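Long-range contacts in iron aquisition yersiniabactin synthesis enzyme, YbtT (Escherichia coli, PDB 6BA9), which hydrolyses thioesters as a low-specificity type II thioesterase, sustaining the synthesis of the metallophore yersiniabactin in pathogenic enterobacteria: residues 120-124 with 175-180; 59-63 with 167-172; 1-5 with 69-74; 23-27 with 50-54; 132-138 with 162-166. The protein carries 1 engineered substitution. One frame throughout, in Å; residues are numbered along the deposited sequence.

Contact 1 (120-124 with 175-180); sequences APHLH and YHYDSP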
# COMPACT_ATOMS: atom_id res chain seq x y z
N ALA A 120 10.69 -2.46 -6.55
CA ALA A 120 10.01 -3.33 -7.50
C ALA A 120 10.11 -4.81 -7.10
O ALA A 120 11.00 -5.19 -6.32
CB ALA A 120 10.64 -3.13 -8.87
N PRO A 121 9.22 -5.67 -7.63
CA PRO A 121 9.16 -7.06 -7.15
C PRO A 121 10.36 -7.94 -7.50
O PRO A 121 10.48 -9.01 -6.88
CB PRO A 121 7.87 -7.61 -7.77
CG PRO A 121 7.04 -6.39 -8.03
CD PRO A 121 8.03 -5.33 -8.43
N HIS A 122 11.24 -7.55 -8.42
CA HIS A 122 12.46 -8.31 -8.65
C HIS A 122 13.62 -7.82 -7.80
O HIS A 122 14.75 -8.33 -7.94
CB HIS A 122 12.85 -8.29 -10.13
CG HIS A 122 13.16 -6.92 -10.65
ND1 HIS A 122 12.19 -5.98 -10.89
CD2 HIS A 122 14.34 -6.34 -10.99
CE1 HIS A 122 12.75 -4.88 -11.35
NE2 HIS A 122 14.06 -5.07 -11.41
N LEU A 123 13.38 -6.85 -6.92
CA LEU A 123 14.39 -6.30 -6.03
C LEU A 123 14.06 -6.64 -4.58
O LEU A 123 13.01 -7.20 -4.27
CB LEU A 123 14.48 -4.79 -6.22
CG LEU A 123 14.75 -4.28 -7.64
CD1 LEU A 123 14.74 -2.78 -7.69
CD2 LEU A 123 16.08 -4.81 -8.16
N HIS A 124 15.00 -6.31 -3.70
CA HIS A 124 14.79 -6.36 -2.26
C HIS A 124 14.94 -4.97 -1.67
O HIS A 124 15.69 -4.14 -2.19
CB HIS A 124 15.81 -7.29 -1.58
CG HIS A 124 15.82 -8.69 -2.11
ND1 HIS A 124 15.03 -9.69 -1.60
CD2 HIS A 124 16.57 -9.26 -3.09
CE1 HIS A 124 15.26 -10.81 -2.26
NE2 HIS A 124 16.20 -10.58 -3.16
N TYR A 175 8.49 -11.48 -0.29
CA TYR A 175 7.88 -11.25 -1.60
C TYR A 175 8.97 -10.83 -2.58
O TYR A 175 9.59 -9.78 -2.42
CB TYR A 175 6.82 -10.16 -1.47
CG TYR A 175 6.20 -9.73 -2.77
CD1 TYR A 175 6.60 -8.58 -3.42
CD2 TYR A 175 5.22 -10.50 -3.38
CE1 TYR A 175 6.03 -8.18 -4.60
CE2 TYR A 175 4.64 -10.10 -4.57
CZ TYR A 175 5.06 -8.94 -5.18
OH TYR A 175 4.52 -8.49 -6.36
N HIS A 176 9.20 -11.68 -3.58
CA HIS A 176 10.29 -11.44 -4.51
C HIS A 176 10.15 -12.42 -5.66
O HIS A 176 9.82 -13.60 -5.44
CB HIS A 176 11.65 -11.66 -3.83
CG HIS A 176 12.81 -11.47 -4.75
ND1 HIS A 176 13.49 -12.54 -5.30
CD2 HIS A 176 13.39 -10.35 -5.23
CE1 HIS A 176 14.46 -12.07 -6.07
NE2 HIS A 176 14.42 -10.75 -6.04
N TYR A 177 10.41 -11.94 -6.87
CA TYR A 177 10.46 -12.76 -8.06
C TYR A 177 11.86 -12.70 -8.66
O TYR A 177 12.55 -11.68 -8.57
CB TYR A 177 9.49 -12.25 -9.12
CG TYR A 177 8.03 -12.36 -8.77
CD1 TYR A 177 7.34 -13.55 -8.92
CD2 TYR A 177 7.32 -11.25 -8.32
CE1 TYR A 177 5.98 -13.64 -8.63
CE2 TYR A 177 5.97 -11.33 -8.03
CZ TYR A 177 5.31 -12.52 -8.17
OH TYR A 177 3.95 -12.59 -7.89
N ASP A 178 12.27 -13.80 -9.30
CA ASP A 178 13.63 -13.81 -9.85
C ASP A 178 13.79 -12.82 -10.99
O ASP A 178 14.87 -12.24 -11.15
CB ASP A 178 14.01 -15.21 -10.31
CG ASP A 178 14.34 -16.13 -9.15
OD1 ASP A 178 14.61 -15.62 -8.05
OD2 ASP A 178 14.33 -17.37 -9.36
N SER A 179 12.75 -12.60 -11.78
CA SER A 179 12.84 -11.67 -12.90
C SER A 179 11.45 -11.20 -13.28
O SER A 179 10.46 -11.90 -13.03
CB SER A 179 13.54 -12.33 -14.10
OG SER A 179 12.64 -12.55 -15.16
N PRO A 180 11.34 -10.03 -13.92
CA PRO A 180 10.03 -9.54 -14.37
C PRO A 180 9.34 -10.43 -15.39
O PRO A 180 8.14 -10.29 -15.61
CB PRO A 180 10.35 -8.16 -14.96
CG PRO A 180 11.70 -7.79 -14.39
CD PRO A 180 12.42 -9.08 -14.23
O HOH W 1 15.28 -10.82 -9.10
O HOH W 2 10.24 -7.43 -3.91

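Contact 2 (59-63 with 167-172); sequences PLRSI and ADFYAT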
# COMPACT_ATOMS: atom_id res chain seq x y z
N PRO A 59 -2.68 -12.90 11.68
CA PRO A 59 -2.12 -12.15 10.56
C PRO A 59 -1.56 -13.09 9.50
O PRO A 59 -1.04 -14.17 9.80
CB PRO A 59 -1.04 -11.28 11.20
CG PRO A 59 -0.73 -11.92 12.49
CD PRO A 59 -1.95 -12.66 12.93
N LEU A 60 -1.69 -12.66 8.25
CA LEU A 60 -1.13 -13.39 7.13
C LEU A 60 0.34 -13.05 6.90
O LEU A 60 0.84 -11.99 7.29
CB LEU A 60 -1.94 -13.11 5.86
CG LEU A 60 -3.43 -13.43 5.99
CD1 LEU A 60 -4.08 -13.34 4.64
CD2 LEU A 60 -3.68 -14.82 6.60
N ARG A 61 1.04 -14.00 6.29
CA ARG A 61 2.48 -13.92 6.07
C ARG A 61 2.84 -13.96 4.59
O ARG A 61 3.99 -14.23 4.23
CB ARG A 61 3.17 -15.03 6.86
CG ARG A 61 2.84 -14.91 8.34
CD ARG A 61 3.67 -15.82 9.19
NE ARG A 61 3.53 -17.23 8.83
CZ ARG A 61 2.66 -18.07 9.38
NH1 ARG A 61 1.79 -17.67 10.30
NH2 ARG A 61 2.66 -19.34 9.00
N SER A 62 1.87 -13.65 3.71
CA SER A 62 2.04 -13.70 2.26
C SER A 62 1.32 -12.53 1.60
O SER A 62 0.12 -12.33 1.80
CB SER A 62 1.44 -15.02 1.75
OG SER A 62 1.18 -14.97 0.37
N ILE A 63 2.05 -11.79 0.76
CA ILE A 63 1.49 -10.72 -0.05
C ILE A 63 0.41 -11.27 -0.99
O ILE A 63 -0.66 -10.67 -1.16
CB ILE A 63 2.61 -10.00 -0.84
CG1 ILE A 63 3.60 -9.31 0.11
CG2 ILE A 63 2.02 -9.03 -1.87
CD1 ILE A 63 2.95 -8.26 1.06
N ALA A 167 4.82 -10.52 11.28
CA ALA A 167 4.06 -11.13 10.18
C ALA A 167 4.07 -10.23 8.95
O ALA A 167 4.35 -10.67 7.84
CB ALA A 167 2.63 -11.42 10.64
N ASP A 168 3.79 -8.94 9.15
CA ASP A 168 3.75 -8.00 8.04
C ASP A 168 5.12 -7.91 7.37
O ASP A 168 5.24 -7.96 6.14
CB ASP A 168 3.36 -6.59 8.50
CG ASP A 168 1.90 -6.44 8.95
OD1 ASP A 168 1.11 -7.39 8.92
OD2 ASP A 168 1.58 -5.30 9.38
N PHE A 169 6.18 -7.74 8.17
CA PHE A 169 7.52 -7.59 7.60
C PHE A 169 8.01 -8.88 6.95
O PHE A 169 8.70 -8.83 5.92
CB PHE A 169 8.48 -7.02 8.64
CG PHE A 169 8.44 -5.52 8.72
CD1 PHE A 169 9.25 -4.77 7.89
CD2 PHE A 169 7.61 -4.87 9.61
CE1 PHE A 169 9.21 -3.39 7.95
CE2 PHE A 169 7.59 -3.47 9.65
CZ PHE A 169 8.38 -2.77 8.83
N TYR A 170 7.65 -10.03 7.50
CA TYR A 170 7.98 -11.28 6.83
C TYR A 170 7.28 -11.36 5.47
O TYR A 170 7.91 -11.71 4.46
CB TYR A 170 7.65 -12.51 7.69
CG TYR A 170 7.99 -13.79 6.94
CD1 TYR A 170 7.05 -14.41 6.11
CD2 TYR A 170 9.25 -14.32 7.00
CE1 TYR A 170 7.38 -15.52 5.38
CE2 TYR A 170 9.58 -15.46 6.29
CZ TYR A 170 8.66 -16.04 5.48
OH TYR A 170 8.97 -17.16 4.75
N ALA A 171 6.01 -10.99 5.41
CA ALA A 171 5.30 -11.01 4.13
C ALA A 171 5.99 -10.12 3.12
O ALA A 171 6.20 -10.51 1.97
CB ALA A 171 3.86 -10.54 4.33
N THR A 172 6.31 -8.89 3.52
CA THR A 172 6.80 -7.94 2.55
C THR A 172 8.24 -8.25 2.12
O THR A 172 8.60 -7.97 0.98
CB THR A 172 6.64 -6.50 3.08
OG1 THR A 172 6.82 -5.57 2.02
CG2 THR A 172 7.65 -6.16 4.14
O HOH W 3 0.05 -9.34 7.26
O HOH W 4 4.89 -12.57 0.66

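Contact 3 (1-5 with 69-74); sequences AMCIP and LLANEL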
# COMPACT_ATOMS: atom_id res chain seq x y z
N ALA A 1 -15.18 -7.80 6.34
CA ALA A 1 -14.58 -7.16 5.18
C ALA A 1 -13.23 -6.56 5.55
O ALA A 1 -13.02 -6.11 6.69
CB ALA A 1 -15.48 -6.07 4.65
N MET A 2 -12.31 -6.54 4.58
CA MET A 2 -11.03 -5.88 4.79
C MET A 2 -11.14 -4.37 4.64
O MET A 2 -10.42 -3.63 5.33
CB MET A 2 -9.99 -6.36 3.76
CG MET A 2 -9.60 -7.81 3.85
SD MET A 2 -8.57 -8.21 2.41
CE MET A 2 -6.96 -7.89 3.09
N CYS A 3 -12.00 -3.88 3.76
CA CYS A 3 -12.06 -2.45 3.46
C CYS A 3 -12.95 -1.71 4.45
O CYS A 3 -14.06 -2.16 4.76
CB CYS A 3 -12.59 -2.23 2.05
SG CYS A 3 -11.44 -2.79 0.77
N ILE A 4 -12.45 -0.58 4.95
CA ILE A 4 -13.25 0.33 5.77
C ILE A 4 -13.35 1.67 5.05
O ILE A 4 -12.35 2.17 4.50
CB ILE A 4 -12.68 0.47 7.19
CG1 ILE A 4 -11.27 1.05 7.18
CG2 ILE A 4 -12.67 -0.87 7.90
CD1 ILE A 4 -10.69 1.35 8.58
N PRO A 5 -14.51 2.31 5.04
CA PRO A 5 -14.66 3.59 4.35
C PRO A 5 -14.04 4.73 5.14
O PRO A 5 -14.21 4.83 6.36
CB PRO A 5 -16.18 3.76 4.25
CG PRO A 5 -16.70 3.02 5.43
CD PRO A 5 -15.79 1.84 5.61
N LEU A 69 -7.46 -12.27 -1.08
CA LEU A 69 -8.59 -11.86 -0.25
C LEU A 69 -9.16 -10.53 -0.73
O LEU A 69 -10.37 -10.36 -0.86
CB LEU A 69 -8.17 -11.77 1.21
CG LEU A 69 -7.86 -13.07 1.94
CD1 LEU A 69 -7.31 -12.72 3.32
CD2 LEU A 69 -9.11 -13.95 2.09
N LEU A 70 -8.29 -9.57 -1.00
CA LEU A 70 -8.75 -8.25 -1.41
C LEU A 70 -9.40 -8.29 -2.79
O LEU A 70 -10.45 -7.68 -2.99
CB LEU A 70 -7.60 -7.25 -1.35
CG LEU A 70 -7.97 -5.82 -1.75
CD1 LEU A 70 -9.05 -5.22 -0.83
CD2 LEU A 70 -6.72 -4.92 -1.74
N ALA A 71 -8.80 -9.00 -3.74
CA ALA A 71 -9.39 -9.04 -5.08
C ALA A 71 -10.77 -9.68 -5.05
O ALA A 71 -11.70 -9.21 -5.71
CB ALA A 71 -8.46 -9.81 -6.02
N ASN A 72 -10.92 -10.76 -4.27
CA ASN A 72 -12.23 -11.38 -4.16
C ASN A 72 -13.24 -10.43 -3.55
O ASN A 72 -14.37 -10.32 -4.04
CB ASN A 72 -12.16 -12.67 -3.34
CG ASN A 72 -11.36 -13.76 -4.04
OD1 ASN A 72 -10.91 -13.59 -5.17
ND2 ASN A 72 -11.14 -14.85 -3.34
N GLU A 73 -12.84 -9.71 -2.50
CA GLU A 73 -13.76 -8.77 -1.88
C GLU A 73 -14.17 -7.67 -2.85
O GLU A 73 -15.36 -7.32 -2.92
CB GLU A 73 -13.10 -8.17 -0.63
CG GLU A 73 -13.95 -7.08 0.03
CD GLU A 73 -13.39 -6.66 1.36
OE1 GLU A 73 -12.92 -7.54 2.12
OE2 GLU A 73 -13.41 -5.44 1.65
N LEU A 74 -13.22 -7.12 -3.59
CA LEU A 74 -13.53 -6.05 -4.53
C LEU A 74 -14.39 -6.56 -5.68
O LEU A 74 -15.32 -5.87 -6.10
CB LEU A 74 -12.25 -5.38 -5.02
CG LEU A 74 -11.46 -4.66 -3.92
CD1 LEU A 74 -10.22 -4.08 -4.50
CD2 LEU A 74 -12.27 -3.58 -3.25

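Contact 4 (23-27 with 50-54); sequences AGGSS and GRDRL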
# COMPACT_ATOMS: atom_id res chain seq x y z
N ALA A 23 3.53 -1.81 6.07
CA ALA A 23 3.70 -2.83 7.11
C ALA A 23 3.57 -2.19 8.48
O ALA A 23 4.13 -1.12 8.74
CB ALA A 23 5.07 -3.49 6.98
N GLY A 24 2.81 -2.84 9.35
CA GLY A 24 2.48 -2.28 10.64
C GLY A 24 1.39 -1.24 10.59
O GLY A 24 1.01 -0.71 11.64
N GLY A 25 0.87 -0.93 9.40
CA GLY A 25 -0.19 0.05 9.30
C GLY A 25 -1.51 -0.46 9.85
O GLY A 25 -1.77 -1.66 9.95
N SER A 26 -2.36 0.50 10.21
CA SER A 26 -3.70 0.23 10.74
C SER A 26 -4.48 1.53 10.59
O SER A 26 -3.93 2.55 10.19
CB SER A 26 -3.65 -0.23 12.18
OG SER A 26 -3.18 0.81 13.03
N SER A 27 -5.77 1.49 10.94
CA SER A 27 -6.60 2.65 10.67
C SER A 27 -6.12 3.90 11.39
O SER A 27 -6.22 5.01 10.84
CB SER A 27 -8.07 2.37 10.97
OG SER A 27 -8.27 2.10 12.33
N GLY A 50 -5.66 -9.32 11.63
CA GLY A 50 -4.97 -9.35 12.90
C GLY A 50 -5.11 -8.09 13.73
O GLY A 50 -4.58 -8.05 14.85
N ARG A 51 -5.76 -7.05 13.22
CA ARG A 51 -5.88 -5.80 13.94
C ARG A 51 -7.20 -5.14 13.58
O ARG A 51 -7.89 -5.56 12.64
CB ARG A 51 -4.72 -4.85 13.60
CG ARG A 51 -4.79 -4.31 12.17
CD ARG A 51 -3.40 -4.23 11.49
NE ARG A 51 -2.92 -5.56 11.11
CZ ARG A 51 -1.69 -5.83 10.68
NH1 ARG A 51 -0.78 -4.86 10.59
NH2 ARG A 51 -1.37 -7.07 10.37
N ASP A 52 -7.51 -4.07 14.29
CA ASP A 52 -8.73 -3.27 14.05
C ASP A 52 -9.94 -4.21 14.12
O ASP A 52 -9.99 -5.05 15.03
CB ASP A 52 -8.59 -2.44 12.79
CG ASP A 52 -7.46 -1.43 12.86
OD1 ASP A 52 -7.02 -1.04 13.96
OD2 ASP A 52 -6.99 -1.03 11.77
N ARG A 53 -10.88 -4.15 13.18
CA ARG A 53 -12.05 -5.02 13.23
C ARG A 53 -11.71 -6.47 12.94
O ARG A 53 -12.59 -7.34 13.07
CB ARG A 53 -13.10 -4.56 12.21
CG ARG A 53 -13.59 -3.16 12.46
CD ARG A 53 -14.47 -2.66 11.33
NE ARG A 53 -14.87 -1.28 11.58
CZ ARG A 53 -15.61 -0.54 10.76
NH1 ARG A 53 -16.04 -1.04 9.60
NH2 ARG A 53 -15.91 0.71 11.09
N LEU A 54 -10.48 -6.76 12.51
CA LEU A 54 -10.02 -8.10 12.17
C LEU A 54 -9.06 -8.65 13.20
O LEU A 54 -8.27 -9.55 12.91
CB LEU A 54 -9.37 -8.11 10.79
CG LEU A 54 -10.27 -7.60 9.65
CD1 LEU A 54 -9.53 -7.76 8.31
CD2 LEU A 54 -11.63 -8.27 9.58
O HOH W 5 -5.89 1.45 14.33

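Contact 5 (132-138 with 162-166); sequences RDDADFI and LPLLR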
# COMPACT_ATOMS: atom_id res chain seq x y z
N ARG A 132 16.14 -10.33 12.28
CA ARG A 132 16.69 -9.70 13.47
C ARG A 132 15.95 -10.13 14.73
O ARG A 132 14.75 -10.44 14.71
CB ARG A 132 16.62 -8.17 13.35
CG ARG A 132 17.27 -7.64 12.11
CD ARG A 132 17.27 -6.12 12.10
NE ARG A 132 17.74 -5.62 10.81
CZ ARG A 132 18.98 -5.23 10.56
NH1 ARG A 132 19.92 -5.26 11.50
NH2 ARG A 132 19.29 -4.82 9.33
N ASP A 133 16.67 -10.13 15.84
CA ASP A 133 16.05 -10.38 17.14
C ASP A 133 15.18 -9.18 17.55
O ASP A 133 15.16 -8.13 16.89
CB ASP A 133 17.10 -10.80 18.18
CG ASP A 133 17.98 -9.65 18.69
OD1 ASP A 133 17.77 -8.48 18.33
OD2 ASP A 133 18.89 -9.94 19.51
N ASP A 134 14.42 -9.36 18.63
CA ASP A 134 13.39 -8.38 18.97
C ASP A 134 13.98 -6.99 19.15
O ASP A 134 13.44 -6.00 18.64
CB ASP A 134 12.63 -8.81 20.24
CG ASP A 134 11.66 -9.97 20.01
OD1 ASP A 134 11.40 -10.37 18.86
OD2 ASP A 134 11.15 -10.44 21.04
N ALA A 135 15.09 -6.88 19.88
CA ALA A 135 15.63 -5.56 20.14
C ALA A 135 16.09 -4.89 18.85
O ALA A 135 15.85 -3.69 18.65
CB ALA A 135 16.80 -5.65 21.13
N ASP A 136 16.77 -5.64 17.99
CA ASP A 136 17.27 -5.08 16.74
C ASP A 136 16.12 -4.77 15.79
O ASP A 136 16.15 -3.76 15.07
CB ASP A 136 18.27 -6.03 16.07
CG ASP A 136 19.58 -6.09 16.81
OD1 ASP A 136 19.79 -5.28 17.72
OD2 ASP A 136 20.41 -6.96 16.46
N PHE A 137 15.10 -5.65 15.76
CA PHE A 137 13.89 -5.40 14.97
C PHE A 137 13.25 -4.08 15.37
O PHE A 137 12.95 -3.23 14.51
CB PHE A 137 12.93 -6.58 15.19
CG PHE A 137 11.69 -6.55 14.29
CD1 PHE A 137 11.62 -7.33 13.15
CD2 PHE A 137 10.59 -5.79 14.63
CE1 PHE A 137 10.48 -7.32 12.33
CE2 PHE A 137 9.46 -5.77 13.83
CZ PHE A 137 9.41 -6.55 12.69
N ILE A 138 13.08 -3.86 16.67
CA ILE A 138 12.48 -2.62 17.17
C ILE A 138 13.34 -1.41 16.82
O ILE A 138 12.81 -0.37 16.43
CB ILE A 138 12.21 -2.73 18.67
CG1 ILE A 138 11.04 -3.71 18.87
CG2 ILE A 138 11.90 -1.38 19.26
CD1 ILE A 138 10.77 -4.09 20.32
N LEU A 162 4.75 -7.24 18.31
CA LEU A 162 5.77 -7.94 17.52
C LEU A 162 5.20 -9.05 16.67
O LEU A 162 5.64 -9.19 15.52
CB LEU A 162 6.92 -8.43 18.39
CG LEU A 162 7.85 -7.31 18.82
CD1 LEU A 162 8.90 -7.88 19.75
CD2 LEU A 162 8.50 -6.58 17.64
N PRO A 163 4.25 -9.87 17.13
CA PRO A 163 3.70 -10.88 16.22
C PRO A 163 3.06 -10.26 14.99
O PRO A 163 3.17 -10.80 13.88
CB PRO A 163 2.69 -11.63 17.10
CG PRO A 163 3.22 -11.47 18.46
CD PRO A 163 3.80 -10.08 18.52
N LEU A 164 2.39 -9.12 15.15
CA LEU A 164 1.74 -8.44 14.04
C LEU A 164 2.77 -7.85 13.09
O LEU A 164 2.72 -8.05 11.86
CB LEU A 164 0.89 -7.31 14.62
CG LEU A 164 -0.54 -7.04 14.21
CD1 LEU A 164 -1.34 -8.32 13.98
CD2 LEU A 164 -1.20 -6.21 15.31
N LEU A 165 3.71 -7.08 13.64
CA LEU A 165 4.73 -6.45 12.81
C LEU A 165 5.63 -7.47 12.14
O LEU A 165 6.02 -7.28 10.98
CB LEU A 165 5.57 -5.52 13.69
CG LEU A 165 4.85 -4.30 14.23
CD1 LEU A 165 5.56 -3.72 15.46
CD2 LEU A 165 4.74 -3.29 13.14
N ARG A 166 6.01 -8.53 12.86
CA ARG A 166 6.86 -9.55 12.24
C ARG A 166 6.13 -10.29 11.13
O ARG A 166 6.74 -10.62 10.11
CB ARG A 166 7.36 -10.54 13.29
CG ARG A 166 8.47 -9.97 14.16
CD ARG A 166 9.05 -11.10 15.00
NE ARG A 166 10.18 -10.67 15.82
CZ ARG A 166 11.44 -10.60 15.39
NH1 ARG A 166 11.78 -10.89 14.16
NH2 ARG A 166 12.38 -10.21 16.23

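Contact 1 (120-124 with 175-180)
The firm direct link between these loops is Tyr-177 N to Pro-121 O at 2.9 Å; His-176 NE2 adds a weak hydrogen bond to His-122 O at 3.1 Å. Two CA-H...O contacts flank the backbone link, His-176 CA to Pro-121 O and His-122 CA to Tyr-177 O, both 3.4 Å. Pro-121 and His-122 form the corner of a type I turn, closed by Leu-123 N to Ala-120 O at 3.0 Å. In this alpha/beta hydrolase fold, the segments lie at the two ends of the helical insertion between strands 112-116 and 190-195, so the contact draws its beginning and end together. Among the rings, His-124 and His-176 form an offset stack, centroids 4.0 Å apart, and Pro-180 CG lies over the face of His-122, whose ND1 bonds Trp-212. Pro-121 CB packs on Tyr-175 CE1 and Tyr-177 CD2, each 3.7 Å away; both tyrosine hydroxyls bond Glu-98. One water joins His-122 O to Asp-178 O, another Leu-123 O to Tyr-175 O.

Contact 2 (59-63 with 167-172)
Helix 155-174 belongs to the helical insertion that alpha/beta hydrolases commonly use as a lid, and here it lies against the loop 59-63 that runs into helix 63-77 of the core. The loop sits close because the helix offers it alanines: the CA atoms of Arg-61 and Ala-171 are only 4.5 Å apart. Arg-61 has the most surface covered. It lies across the helix with its backbone and the base of its side chain, Arg-61 CG reaching Ala-167 CB at 4.2 Å and Arg-61 CB reaching Tyr-170 CD1 at 4.0 Å, while Arg-61 O approaches the edge of the Tyr-170 ring and makes a CA-H...O contact with Ala-171 CA at 3.5 Å. Ala-171 points toward the loop, its CB 3.7 Å from Ser-62 N and 4.1 Å from Ile-63 CD1. One turn earlier, Ala-167 CB meets Pro-59 CB at 3.7 Å. Beyond these residues, Ser-62 is the N-cap of helix 63-77, its OG bonded to Gln-65 N. No direct hydrogen bond crosses between the segments; two waters do that work. One donates to both Leu-60 O and Asp-168 OD1, at 2.8 Å each. The other accepts from Ile-63 N at 2.9 Å and donates to Ala-171 O at 2.8 Å.

Contact 3 (1-5 with 69-74)
Glu-73 holds the start of the chain with both carboxylate oxygens: Met-2 N donates to Glu-73 OE1 at 2.7 Å, nearly straight at 172°, and Cys-3 N donates to Glu-73 OE2 at 3.0 Å. The glutamate reaches out from helix 63-77, which packs beside the edge strand 3-7, antiparallel to its neighbour 42-46, in this alpha/beta hydrolase fold. Its carboxylate thus takes up two consecutive amides where the chain enters the strand. Ala-1 closes over the same group, with its CA 3.5 Å from Glu-73 OE1. Helix segment 69-74 and strand 3-5 approach to 11.6 Å between axes, at 54°, and beside the glutamate, sulfur and leucine side chains fill the gap. Met-2 extends toward the helix so that its SD lies 3.8 Å from Leu-69 CB and 4.0 Å from Leu-70 CB. Val-46 of the adjoining strand is touched by Met-2, Cys-3 and Leu-70 alike. Cys-3 SG sits 3.8 Å from Leu-70 CD1 and, a turn further along the helix, 4.2 Å from Leu-74 CD2.

Contact 4 (23-27 with 50-54)
Asp-52 is bent into a backbone conformation with positive phi (55°, psi -134°), uncommon for a non-glycine residue, and it turns its carboxylate to the opposite loop. Asp-52 OD2 accepts from Ser-27 N at 2.9 Å, a well-aligned bond at 165°, and Ser-26 CB comes within 3.5 Å of the same oxygen. A water donates to Asp-52 OD1 at 2.8 Å and also bonds Ser-26 OG and Ser-27 OG, at 3.1 and 3.2 Å. Just before the aspartate, Gly-50 and Arg-51 sit opposite the single residue Leu-54, a G1 beta bulge in which Gly-50 has no room for a CB. Both loops follow strands of the alpha/beta hydrolase sheet; 23-27 lies in the loop after strand 16-20, which in relatives commonly contributes to the oxyanion hole. Arg-51 runs alongside 23-27: Arg-51 CD lies 3.4 Å from Gly-25 O, to which Arg-51 NH1 gives a weak hydrogen bond, also 3.4 Å. The stronger partner of NH1 is Asp-168 of helix 155-174, which also accepts from Gly-24 N.

Contact 5 (132-138 with 162-166)
Leu-162 is one bump of helix 155-174. Leu-162 CD1 presses to 3.5 Å from Asp-134 CG, while Leu-162 CD2 settles into a hollow walled by Phe-137 CD2 at 3.7 Å and Ile-138 CG1 at 4.0 Å. In return Phe-137 projects the other way, into the space bounded by Leu-162, Leu-165 and Arg-166: Phe-137 CE2 meets Leu-165 CB at 3.9 Å, and Arg-166 CG lies over the ring face, 4.1 Å from the centroid. Helix segments 134-138 and 162-166 cross at 63° with their axes 11.9 Å apart, a spacing these large side chains fill. Both helices belong to the helical insertion after strand 112-116, which in alpha/beta hydrolases of this kind commonly forms a lid, so this is packing within the insertion. Arg-166 then stretches past Phe-137, its CZ 4.6 Å from the ring centroid in an off-centre cation-pi contact, and ends in the pocket at the start of helix 134-144. There Arg-166 NH2 makes a salt bridge to Asp-134 OD1 and a hydrogen bond to Arg-132 O, both 2.8 Å; NH1 also reaches Arg-132 O, at 3.1 Å. Asp-133 is the N-cap of that helix, its OD1 accepting from Asp-136 N at 3.0 Å.

None is wholly buried. The centres of contacts 2, 3 and 4 lie about 13 Å from the chain's centre, those of contacts 1 and 5 about 17 and 21 Å. Helix 155-174 serves contacts 2 and 5 and meets contact 4 through the salt bridge of Asp-168 OD2 with Arg-51 NH1. Contact 3 shares helix 63-77 with contact 2 and touches contact 4 through Ile-4, while Tyr-175 of contact 1 packs on Ile-63 of contact 2. Chemistry follows place: contact 3 mixes carboxylate bonds with sulfur packing, contact 2 packs alanines and leaves polar links to water, contact 4 joins loops through a carboxylate, contact 5 sets a salt bridge beside a ring, and contact 1 uses histidines and backbone.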